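PDB 4QOL: catalase from Bacillus pumilus, which breaks down hydrogen peroxide to water and oxygen at a heme and also shows peroxidase-like reactivity toward phenolic substrates. Local coordinates for residues D239-H242 with A243-L247; K456-A459 with I460-Y464. All blocks are in the same frame, centred on the assembly; numbering follows the deposited sequence.

Two short pieces of one subunit, far apart in sequence and in space, are described: a loop running into the start of a helix, and a piece of a second helix. Contact 1 (239-242 with 243-247) is the loop and first turn of helix 242-253, in the catalase part of the chain. Contact 2 (456-459 with 460-464) is the middle of helix 453-466 in the C-terminal catalase-related part. Their centres lie about 35 Å apart and their nearest atoms about 24 Å, so they do not touch. In contact 1 the side chain of Thr244 is about 11 Å from a bound heme, near it without touching, and a second subunit packs on this contact; contact 2 is touched by no other chain.

Contact 1. Residues D239-H242 with A243-L247; sequences DFQH and ATRDL
Asp239 OD1 is gripped by Gln241 and, more weakly, by Arg245 across the contact. Gln241 gives it two hydrogen bonds: its backbone N at 2.9 Å, from above the carboxylate plane, and its amide NE2, also at 2.9 Å, nearly along the C-O axis. The third, from Arg245 NH2 to Asp239 OD1, is weak at 3.4 Å. The other carboxylate oxygen takes the stronger bond of the salt bridge, Arg245 NE to Asp239 OD2 at 2.8 Å, arriving on the syn side but 29° out of the carboxylate plane; the oxygen lies at the edge of the guanidinium, near its plane, and the two flat groups are turned 62° against each other. The bond from Gln241 N closes an Asx turn, which leads into helix 242-253 with Gln241 at the N-cap position. Arg245 N then bonds to Gln241 O at 3.0 Å, and Asp246 N to His242 O at 2.9 Å, opening the helical ladder. Arg245 leaves the helix with CG anti to its backbone N (chi1 -171°) and bends at chi3, which swings NE back over the loop toward Asp239. Ala243 CB sits over one face of the imidazole of its sequence neighbour His242, offset toward the rim, a CH-pi contact of 4.3 Å from CB to the ring centroid. The far nitrogen of that ring, His242 NE2, is hydrogen-bonded to Ala189 O, while Thr244 OG1 is hydrogen-bonded to Glu106 OE2. Ile158 of a second subunit packs on both Gln241 and Arg245.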
# COMPACT_ATOMS: atom_id res chain seq x y z
N ASP A 239 25.73 -24.24 5.36
CA ASP A 239 24.94 -23.62 4.29
C ASP A 239 23.47 -23.61 4.71
O ASP A 239 22.89 -24.64 4.94
CB ASP A 239 25.12 -24.38 3.01
CG ASP A 239 24.62 -23.64 1.77
OD1 ASP A 239 24.05 -22.52 1.89
OD2 ASP A 239 24.84 -24.19 0.66
N PHE A 240 22.89 -22.40 4.78
CA PHE A 240 21.49 -22.23 5.11
C PHE A 240 20.64 -22.06 3.84
O PHE A 240 19.44 -21.80 3.91
CB PHE A 240 21.28 -21.09 6.10
CG PHE A 240 21.65 -19.76 5.58
CD1 PHE A 240 22.97 -19.33 5.63
CD2 PHE A 240 20.71 -18.92 5.03
CE1 PHE A 240 23.35 -18.06 5.16
CE2 PHE A 240 21.07 -17.65 4.53
CZ PHE A 240 22.39 -17.22 4.59
N GLN A 241 21.24 -22.15 2.66
CA GLN A 241 20.44 -22.08 1.40
C GLN A 241 20.87 -23.19 0.45
O GLN A 241 20.98 -23.00 -0.76
CB GLN A 241 20.53 -20.70 0.68
CG GLN A 241 21.96 -20.35 0.22
CD GLN A 241 22.61 -19.26 1.07
OE1 GLN A 241 22.13 -18.12 1.11
NE2 GLN A 241 23.66 -19.62 1.82
N HIS A 242 21.05 -24.39 0.96
CA HIS A 242 21.74 -25.39 0.15
C HIS A 242 20.89 -25.94 -1.03
O HIS A 242 21.42 -26.43 -2.07
CB HIS A 242 22.21 -26.56 1.03
CG HIS A 242 21.13 -27.55 1.31
ND1 HIS A 242 20.14 -27.32 2.24
CD2 HIS A 242 20.82 -28.72 0.71
CE1 HIS A 242 19.27 -28.31 2.21
NE2 HIS A 242 19.65 -29.17 1.29
N ALA A 243 19.56 -25.88 -0.87
CA ALA A 243 18.67 -26.41 -1.89
C ALA A 243 18.54 -25.39 -2.97
O ALA A 243 18.51 -25.75 -4.14
CB ALA A 243 17.29 -26.77 -1.25
N THR A 244 18.44 -24.10 -2.60
CA THR A 244 18.44 -23.09 -3.63
C THR A 244 19.76 -23.19 -4.45
O THR A 244 19.77 -23.08 -5.68
CB THR A 244 18.34 -21.71 -2.99
OG1 THR A 244 16.99 -21.50 -2.54
CG2 THR A 244 18.62 -20.56 -3.93
N ARG A 245 20.86 -23.37 -3.74
CA ARG A 245 22.17 -23.47 -4.39
C ARG A 245 22.21 -24.65 -5.39
O ARG A 245 22.59 -24.50 -6.55
CB ARG A 245 23.26 -23.62 -3.37
CG ARG A 245 24.66 -23.51 -4.00
CD ARG A 245 25.70 -23.93 -2.95
NE ARG A 245 25.64 -23.08 -1.75
CZ ARG A 245 26.27 -21.92 -1.58
NH1 ARG A 245 26.99 -21.38 -2.54
NH2 ARG A 245 26.17 -21.31 -0.42
N ASP A 246 21.78 -25.80 -4.90
CA ASP A 246 21.78 -27.05 -5.68
C ASP A 246 20.96 -26.94 -6.96
O ASP A 246 21.42 -27.37 -8.04
CB ASP A 246 21.25 -28.15 -4.80
CG ASP A 246 21.07 -29.46 -5.51
OD1 ASP A 246 22.06 -30.25 -5.62
OD2 ASP A 246 19.91 -29.65 -6.00
N LEU A 247 19.76 -26.36 -6.85
CA LEU A 247 18.89 -26.21 -8.02
C LEU A 247 19.56 -25.32 -9.09
O LEU A 247 19.63 -25.70 -10.27
CB LEU A 247 17.51 -25.68 -7.62
CG LEU A 247 16.48 -25.52 -8.79
CD1 LEU A 247 16.15 -26.81 -9.55
CD2 LEU A 247 15.21 -24.89 -8.24

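Contact 2. Residues K456-A459 with I460-Y464; sequences KLLA and ICNFY
Ala459 and Phe463 meet one turn apart on helix 453-466, an alpha-helix of the C-terminal helical region, and the side chains here sort themselves around it by i to i+4 pairs. With CG anti to the carbonyl carbon (chi1 -64°), the Phe463 ring turns back along the helix, bringing CE2 to 4.4 Å from Ala459 CB. The same ring passes obliquely by the Ala459 carbonyl. This pair faces the helices around it: Trp165 of helix 161-169 touches both residues, and Leu178 and Leu474 reach Phe463 from helices 175-181 and 468-478. Round the helix from it, Leu457 and Cys461 form a second pair. The end of the leucine CD1 branch meets the sulfur in an apolar contact, Leu457 CD1 to Cys461 SG being 4.2 Å. Ile460 sends its CG1 branch back toward the preceding turn, its CD1 coming within 4.5 Å of Lys456 CG, while the ammonium of Lys456 is salt-bridged to Glu453. Asn462 likewise turns toward the preceding turn, and its ND2 is hydrogen-bonded to Thr169 O. The backbone ladder that carries these side chains is regular: Ile460 N to Lys456 O, Cys461 N to Leu457 O and Asn462 N to Leu458 O are all hydrogen bonds, and Phe463 N meets Ala459 O at 3.1 Å with an N-H...O angle of 164°.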
# COMPACT_ATOMS: atom_id res chain seq x y z
N LYS A 456 1.43 -34.60 25.10
CA LYS A 456 2.33 -35.71 24.72
C LYS A 456 1.59 -37.05 24.78
O LYS A 456 1.69 -37.87 23.87
CB LYS A 456 3.51 -35.73 25.69
CG LYS A 456 4.61 -36.70 25.30
CD LYS A 456 5.62 -36.84 26.47
CE LYS A 456 6.28 -35.54 26.80
NZ LYS A 456 7.27 -35.74 27.88
N LEU A 457 0.81 -37.25 25.84
CA LEU A 457 -0.06 -38.46 25.96
C LEU A 457 -1.05 -38.53 24.80
O LEU A 457 -1.27 -39.58 24.24
CB LEU A 457 -0.80 -38.48 27.30
CG LEU A 457 -1.67 -39.65 27.67
CD1 LEU A 457 -0.83 -40.94 27.58
CD2 LEU A 457 -2.27 -39.48 29.07
N LEU A 458 -1.71 -37.40 24.50
CA LEU A 458 -2.74 -37.43 23.45
C LEU A 458 -2.08 -37.75 22.11
O LEU A 458 -2.60 -38.50 21.35
CB LEU A 458 -3.51 -36.07 23.46
CG LEU A 458 -4.65 -35.99 22.42
CD1 LEU A 458 -5.73 -37.10 22.60
CD2 LEU A 458 -5.32 -34.61 22.47
N ALA A 459 -0.87 -37.24 21.87
CA ALA A 459 -0.15 -37.59 20.64
C ALA A 459 0.14 -39.07 20.54
O ALA A 459 -0.15 -39.72 19.51
CB ALA A 459 1.16 -36.81 20.56
N ILE A 460 0.64 -39.63 21.64
CA ILE A 460 0.86 -41.07 21.71
C ILE A 460 -0.39 -41.89 21.42
O ILE A 460 -0.38 -42.83 20.66
CB ILE A 460 1.44 -41.46 23.10
CG1 ILE A 460 2.85 -40.95 23.21
CG2 ILE A 460 1.40 -42.96 23.31
CD1 ILE A 460 3.32 -40.91 24.63
N CYS A 461 -1.49 -41.49 22.05
CA CYS A 461 -2.76 -42.15 21.84
C CYS A 461 -3.24 -42.07 20.40
O CYS A 461 -3.80 -43.04 19.87
CB CYS A 461 -3.80 -41.60 22.80
SG CYS A 461 -3.38 -42.15 24.53
N ASN A 462 -3.03 -40.92 19.74
CA ASN A 462 -3.43 -40.86 18.34
C ASN A 462 -2.63 -41.83 17.48
O ASN A 462 -3.18 -42.46 16.59
CB ASN A 462 -3.29 -39.40 17.80
CG ASN A 462 -4.33 -38.43 18.36
OD1 ASN A 462 -5.39 -38.82 18.75
ND2 ASN A 462 -4.04 -37.15 18.28
N PHE A 463 -1.33 -41.90 17.70
CA PHE A 463 -0.49 -42.81 16.91
C PHE A 463 -0.75 -44.28 17.31
O PHE A 463 -0.71 -45.15 16.45
CB PHE A 463 1.00 -42.43 17.06
CG PHE A 463 1.30 -41.05 16.50
CD1 PHE A 463 1.01 -40.77 15.21
CD2 PHE A 463 1.93 -40.06 17.27
CE1 PHE A 463 1.28 -39.53 14.65
CE2 PHE A 463 2.24 -38.78 16.74
CZ PHE A 463 1.90 -38.53 15.42
N TYR A 464 -1.16 -44.50 18.57
CA TYR A 464 -1.56 -45.85 19.01
C TYR A 464 -2.82 -46.33 18.20
O TYR A 464 -2.91 -47.48 17.77
CB TYR A 464 -1.85 -45.85 20.52
CG TYR A 464 -1.94 -47.25 21.10
CD1 TYR A 464 -3.12 -47.97 21.00
CD2 TYR A 464 -0.83 -47.83 21.65
CE1 TYR A 464 -3.20 -49.26 21.49
CE2 TYR A 464 -0.89 -49.10 22.17
CZ TYR A 464 -2.05 -49.81 22.06
OH TYR A 464 -2.05 -51.08 22.60